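Local coordinates for putative uncharacterized protein PH0300 (Pyrococcus horikoshii, PDB 3VRH) that catalyses the ATP-dependent 2-thiolation of 5-methyluridine at position 54 in the T loop of tRNA, stabilising tRNAs at high temperature, at residues 119-124 / 287-292. Residues are numbered along the deposited sequence; the frame is centred on the assembly and turned at random.
With ZN (zinc ion), chain C.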
# COMPACT_ATOMS: atom_id res chain seq x y z
N GLY A 119 19.83 -21.66 9.59
CA GLY A 119 20.48 -21.97 8.33
C GLY A 119 21.19 -23.31 8.30
O GLY A 119 21.96 -23.60 7.38
N GLU A 120 20.96 -24.14 9.32
CA GLU A 120 21.54 -25.47 9.35
C GLU A 120 20.50 -26.58 9.30
O GLU A 120 20.85 -27.75 9.14
CB GLU A 120 22.46 -25.65 10.57
CG GLU A 120 23.64 -24.71 10.57
CD GLU A 120 24.57 -24.91 11.75
OE1 GLU A 120 24.16 -25.56 12.75
OE2 GLU A 120 25.72 -24.42 11.67
N VAL A 121 19.23 -26.22 9.43
CA VAL A 121 18.16 -27.22 9.39
C VAL A 121 17.91 -27.71 7.96
O VAL A 121 17.90 -26.91 7.01
CB VAL A 121 16.87 -26.67 10.02
CG1 VAL A 121 15.75 -27.72 9.97
CG2 VAL A 121 17.12 -26.23 11.45
N LYS A 122 17.71 -29.02 7.80
CA LYS A 122 17.31 -29.58 6.51
C LYS A 122 15.84 -29.32 6.15
O LYS A 122 14.97 -30.21 6.24
CB LYS A 122 17.63 -31.08 6.44
CG LYS A 122 19.02 -31.38 5.88
CD LYS A 122 19.24 -32.89 5.73
CE LYS A 122 19.32 -33.59 7.09
NZ LYS A 122 19.48 -35.08 6.98
N THR A 123 15.57 -28.08 5.75
CA THR A 123 14.25 -27.67 5.31
C THR A 123 14.42 -26.66 4.20
O THR A 123 15.47 -26.02 4.10
CB THR A 123 13.45 -27.01 6.45
OG1 THR A 123 12.22 -26.49 5.93
CG2 THR A 123 14.25 -25.87 7.08
N ARG A 124 13.41 -26.50 3.36
CA ARG A 124 13.50 -25.49 2.31
C ARG A 124 12.89 -24.18 2.79
O ARG A 124 12.96 -23.17 2.09
CB ARG A 124 12.85 -25.97 1.01
CG ARG A 124 13.67 -27.03 0.28
CD ARG A 124 12.87 -27.64 -0.88
NE ARG A 124 11.63 -28.23 -0.38
CZ ARG A 124 10.61 -28.62 -1.13
NH1 ARG A 124 10.66 -28.49 -2.45
NH2 ARG A 124 9.54 -29.14 -0.56
N CYS A 287 7.04 -26.35 18.28
CA CYS A 287 7.24 -27.75 18.64
C CYS A 287 7.20 -28.71 17.46
O CYS A 287 7.98 -29.66 17.39
CB CYS A 287 6.22 -28.18 19.67
SG CYS A 287 6.70 -27.71 21.31
N LYS A 288 6.26 -28.48 16.54
CA LYS A 288 6.20 -29.34 15.35
C LYS A 288 7.43 -29.15 14.47
O LYS A 288 8.03 -30.12 14.02
CB LYS A 288 4.90 -29.12 14.56
CG LYS A 288 3.65 -29.63 15.27
CD LYS A 288 2.37 -29.37 14.49
CE LYS A 288 2.13 -30.47 13.45
NZ LYS A 288 0.90 -30.22 12.64
N PHE A 289 7.81 -27.89 14.23
CA PHE A 289 8.96 -27.62 13.38
C PHE A 289 10.23 -28.25 13.95
O PHE A 289 10.98 -28.91 13.24
CB PHE A 289 9.17 -26.12 13.16
CG PHE A 289 10.42 -25.80 12.40
CD1 PHE A 289 10.44 -25.84 11.02
CD2 PHE A 289 11.61 -25.50 13.07
CE1 PHE A 289 11.59 -25.56 10.30
CE2 PHE A 289 12.77 -25.22 12.38
CZ PHE A 289 12.76 -25.25 10.98
N TRP A 290 10.46 -28.04 15.24
CA TRP A 290 11.69 -28.50 15.87
C TRP A 290 11.61 -29.99 16.25
O TRP A 290 12.62 -30.60 16.64
CB TRP A 290 12.06 -27.59 17.07
CG TRP A 290 12.63 -26.28 16.60
CD1 TRP A 290 12.02 -25.07 16.60
CD2 TRP A 290 13.91 -26.09 15.97
NE1 TRP A 290 12.84 -24.12 16.03
CE2 TRP A 290 14.01 -24.72 15.64
CE3 TRP A 290 14.97 -26.93 15.66
CZ2 TRP A 290 15.13 -24.18 15.03
CZ3 TRP A 290 16.09 -26.40 15.04
CH2 TRP A 290 16.16 -25.04 14.73
N GLY A 291 10.42 -30.57 16.10
CA GLY A 291 10.22 -31.98 16.41
C GLY A 291 10.50 -32.26 17.87
O GLY A 291 11.25 -33.18 18.22
N LEU A 292 9.90 -31.45 18.72
CA LEU A 292 10.17 -31.48 20.15
C LEU A 292 9.14 -32.33 20.84
O LEU A 292 7.93 -32.20 20.60
CB LEU A 292 10.14 -30.07 20.73
CG LEU A 292 11.29 -29.19 20.27
CD1 LEU A 292 11.13 -27.81 20.85
CD2 LEU A 292 12.63 -29.78 20.67
ZN ZN C . 4.75 -26.34 21.86
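V121 and W290 mark the closest backbone approach, their CA atoms 9.2 Å apart, where an irregular loop of the PP-loop domain faces the last turn of the helix of the C-terminal zinc-binding module. Side-chain carbons bridge the gap: the methyls of V121 and T123 meet the rings of F289 and W290. V121 sends its two methyls to different rings: CG2 lies 3.6 Å from CH2 of W290, at the far end of the indole, while CG1, anti to the backbone N (chi1 180°), sits 4.0 Å from CZ of F289. Two residues further along the loop, T123 brings CG2 to the edge of the F289 ring, close to its plane and 4.2 Å from CE1; its OG1 turns instead to the backbone N of R125. F289 turns its edge to one face of the indole, the ring planes nearly perpendicular, with CE2 3.5 Å above the plane of W290 and over its centre. W290 is tied to helix 127-145 through a hydrogen bond from NE1 to OG1 of T134, and F289 meets the ring of Y130 on the same helix, which carries the iron-sulfur ligands C128 and C131. K122 is the centre of an inverse gamma turn that separates V121 from T123. At the helix C-terminus, a Schellman motif with G291 as C-prime bonds L292 N to C287 O at 2.9 Å, and C287 binds the zinc ion through SG.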